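Local structure of transcriptional regulators (LACI-FAMILY TRANSCRIPTIONAL REGULATORY PROTEIN) (Corynebacterium glutamicum, 3GYB) at residues T225-N230 and P261-R266. The protein is probably a DNA-binding transcriptional regulator of the LacI family, with a periplasmic-binding-protein-like core that binds a magnesium ion. Numbering follows the deposited sequence.
Sequences TTIDDN and PSLIER. With MG (magnesium ion), chain C.
Asp228 and Ser262 exchange two backbone hydrogen bonds, Asp228 N to Ser262 O at 2.6 Å and Ser262 N to Asp228 O at 3.1 Å. Thr226 and Ile264 form the second antiparallel hydrogen-bonded pair. Beyond it, Arg266 N donates to Thr225 OG1 at 2.9 Å. A water bridges that hydroxyl to Arg266 O. Another water links Asp228 OD2 to Ser262 OG. Asp228 OD1 closes an Asx turn by accepting from Asn230 N, from above the carboxylate plane. It also takes a bond from a water on the magnesium ion, so Asp228 is second-shell. Asp229 OD1 binds the metal directly at 2.1 Å; the backbone O of Asp212, Ser231 OG and three waters complete the six ligands. In this periplasmic-binding-protein-like fold, strand 226-228 lies between 207-211 and 258-264 and leads into helix 231-246, with Asn230 at its N-cap. Asp228 CG lies anti to its backbone N (chi1 -171°), beside Ile264 CD1, which is 3.8 Å from Asp228 OD2 and also touches Asp228 CB. Ile264 CG2 sits over the centre of the Arg266 guanidinium. Thr226 CG2 meets NH1 of that group at its edge, at 3.4 Å. Arg266 NH2 hydrogen-bonds Asn213 OD1, and Thr226 OG1 hydrogen-bonds Asp185 OD1. On the other face, Ile227 CG2 touches Pro261 CB at 3.9 Å and Ile227 CD1 reaches Leu263 CD1. Helix 102-115 packs against this face through Ile108, Ala109 and His112.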
loop_
_atom_site.group_PDB
_atom_site.type_symbol
_atom_site.label_atom_id
_atom_site.label_comp_id
_atom_site.label_asym_id
_atom_site.label_seq_id
_atom_site.Cartn_x
_atom_site.Cartn_y
_atom_site.Cartn_z
ATOM N N THR A 225 2.628 -4.045 -16.144
ATOM C CA THR A 225 2.691 -5.432 -16.599
ATOM C C THR A 225 3.447 -6.110 -15.458
ATOM O O THR A 225 4.478 -5.613 -15.009
ATOM C CB THR A 225 3.470 -5.539 -17.915
ATOM O OG1 THR A 225 2.698 -4.926 -18.952
ATOM C CG2 THR A 225 3.749 -6.996 -18.277
ATOM N N THR A 226 2.938 -7.243 -14.993
ATOM C CA THR A 226 3.536 -7.895 -13.838
ATOM C C THR A 226 3.254 -9.392 -13.802
ATOM O O THR A 226 2.387 -9.897 -14.516
ATOM C CB THR A 226 2.952 -7.236 -12.556
ATOM O OG1 THR A 226 3.519 -7.815 -11.379
ATOM C CG2 THR A 226 1.435 -7.427 -12.526
ATOM N N ILE A 227 4.002 -10.099 -12.967
ATOM C CA ILE A 227 3.809 -11.533 -12.799
ATOM C C ILE A 227 2.881 -11.730 -11.607
ATOM O O ILE A 227 3.170 -11.269 -10.502
ATOM C CB ILE A 227 5.140 -12.252 -12.495
ATOM C CG1 ILE A 227 6.105 -12.096 -13.676
ATOM C CG2 ILE A 227 4.873 -13.715 -12.158
ATOM C CD1 ILE A 227 5.569 -12.601 -15.005
ATOM N N ASP A 228 1.754 -12.391 -11.835
ATOM C CA ASP A 228 0.810 -12.672 -10.762
ATOM C C ASP A 228 1.479 -13.732 -9.885
ATOM O O ASP A 228 1.817 -14.813 -10.370
ATOM C CB ASP A 228 -0.490 -13.225 -11.356
ATOM C CG ASP A 228 -1.606 -13.336 -10.339
ATOM O OD1 ASP A 228 -1.320 -13.429 -9.129
ATOM O OD2 ASP A 228 -2.783 -13.347 -10.764
ATOM N N ASP A 229 1.699 -13.414 -8.609
ATOM C CA ASP A 229 2.332 -14.354 -7.684
ATOM C C ASP A 229 1.284 -15.246 -7.017
ATOM O O ASP A 229 1.577 -15.941 -6.039
ATOM C CB ASP A 229 3.129 -13.593 -6.608
ATOM C CG ASP A 229 2.239 -12.752 -5.709
ATOM O OD1 ASP A 229 1.149 -12.388 -6.178
ATOM O OD2 ASP A 229 2.621 -12.450 -4.554
ATOM N N ASN A 230 0.065 -15.212 -7.548
ATOM C CA ASN A 230 -1.038 -16.007 -7.024
ATOM C C ASN A 230 -1.166 -15.817 -5.513
ATOM O O ASN A 230 -1.377 -16.779 -4.773
ATOM C CB ASN A 230 -0.808 -17.492 -7.334
ATOM C CG ASN A 230 -2.100 -18.255 -7.516
ATOM O OD1 ASN A 230 -3.109 -17.954 -6.876
ATOM N ND2 ASN A 230 -2.076 -19.258 -8.390
ATOM N N PRO A 261 2.554 -19.177 -10.917
ATOM C CA PRO A 261 2.437 -17.745 -11.202
ATOM C C PRO A 261 2.017 -17.602 -12.663
ATOM O O PRO A 261 2.023 -18.580 -13.416
ATOM C CB PRO A 261 3.846 -17.236 -10.946
ATOM C CG PRO A 261 4.686 -18.374 -11.449
ATOM C CD PRO A 261 3.970 -19.589 -10.874
ATOM N N SER A 262 1.649 -16.393 -13.070
ATOM C CA SER A 262 1.234 -16.169 -14.446
ATOM C C SER A 262 1.460 -14.723 -14.855
ATOM O O SER A 262 1.499 -13.828 -14.015
ATOM C CB SER A 262 -0.242 -16.537 -14.623
ATOM O OG SER A 262 -1.059 -15.842 -13.694
ATOM N N LEU A 263 1.623 -14.510 -16.154
ATOM C CA LEU A 263 1.852 -13.177 -16.692
ATOM C C LEU A 263 0.558 -12.394 -16.867
ATOM O O LEU A 263 -0.438 -12.924 -17.361
ATOM C CB LEU A 263 2.556 -13.286 -18.049
ATOM C CG LEU A 263 2.652 -12.006 -18.886
ATOM C CD1 LEU A 263 3.606 -11.024 -18.221
ATOM C CD2 LEU A 263 3.140 -12.353 -20.282
ATOM N N ILE A 264 0.577 -11.131 -16.449
ATOM C CA ILE A 264 -0.574 -10.257 -16.618
ATOM C C ILE A 264 -0.034 -9.099 -17.435
ATOM O O ILE A 264 0.766 -8.299 -16.945
ATOM C CB ILE A 264 -1.117 -9.715 -15.281
ATOM C CG1 ILE A 264 -1.654 -10.867 -14.426
ATOM C CG2 ILE A 264 -2.234 -8.714 -15.550
ATOM C CD1 ILE A 264 -2.221 -10.421 -13.089
ATOM N N GLU A 265 -0.451 -9.030 -18.690
ATOM C CA GLU A 265 0.013 -7.978 -19.572
ATOM C C GLU A 265 -0.819 -6.715 -19.450
ATOM O O GLU A 265 -2.048 -6.739 -19.592
ATOM C CB GLU A 265 0.000 -8.453 -21.025
ATOM C CG GLU A 265 0.988 -9.563 -21.322
ATOM C CD GLU A 265 1.058 -9.888 -22.800
ATOM O OE1 GLU A 265 1.490 -9.016 -23.586
ATOM O OE2 GLU A 265 0.676 -11.016 -23.178
ATOM N N ARG A 266 -0.139 -5.612 -19.164
ATOM C CA ARG A 266 -0.803 -4.330 -19.066
ATOM C C ARG A 266 -0.119 -3.366 -20.025
ATOM O O ARG A 266 0.098 -3.719 -21.186
ATOM C CB ARG A 266 -0.809 -3.813 -17.624
ATOM C CG ARG A 266 -1.695 -4.671 -16.711
ATOM C CD ARG A 266 -2.184 -3.926 -15.474
ATOM N NE ARG A 266 -3.065 -4.780 -14.674
ATOM C CZ ARG A 266 -2.654 -5.586 -13.698
ATOM N NH1 ARG A 266 -1.366 -5.649 -13.372
ATOM N NH2 ARG A 266 -3.529 -6.357 -13.064
HETATM MG MG MG C . -0.185 -10.813 -5.710
HETATM O O HOH W 1 2.676 -4.914 -21.502
HETATM O O HOH W 2 -3.700 -14.015 -13.332
HETATM O O HOH W 3 -1.451 -11.565 -7.309
HETATM O O HOH W 4 1.189 -10.244 -4.070
HETATM O O HOH W 5 -1.647 -9.145 -5.447
#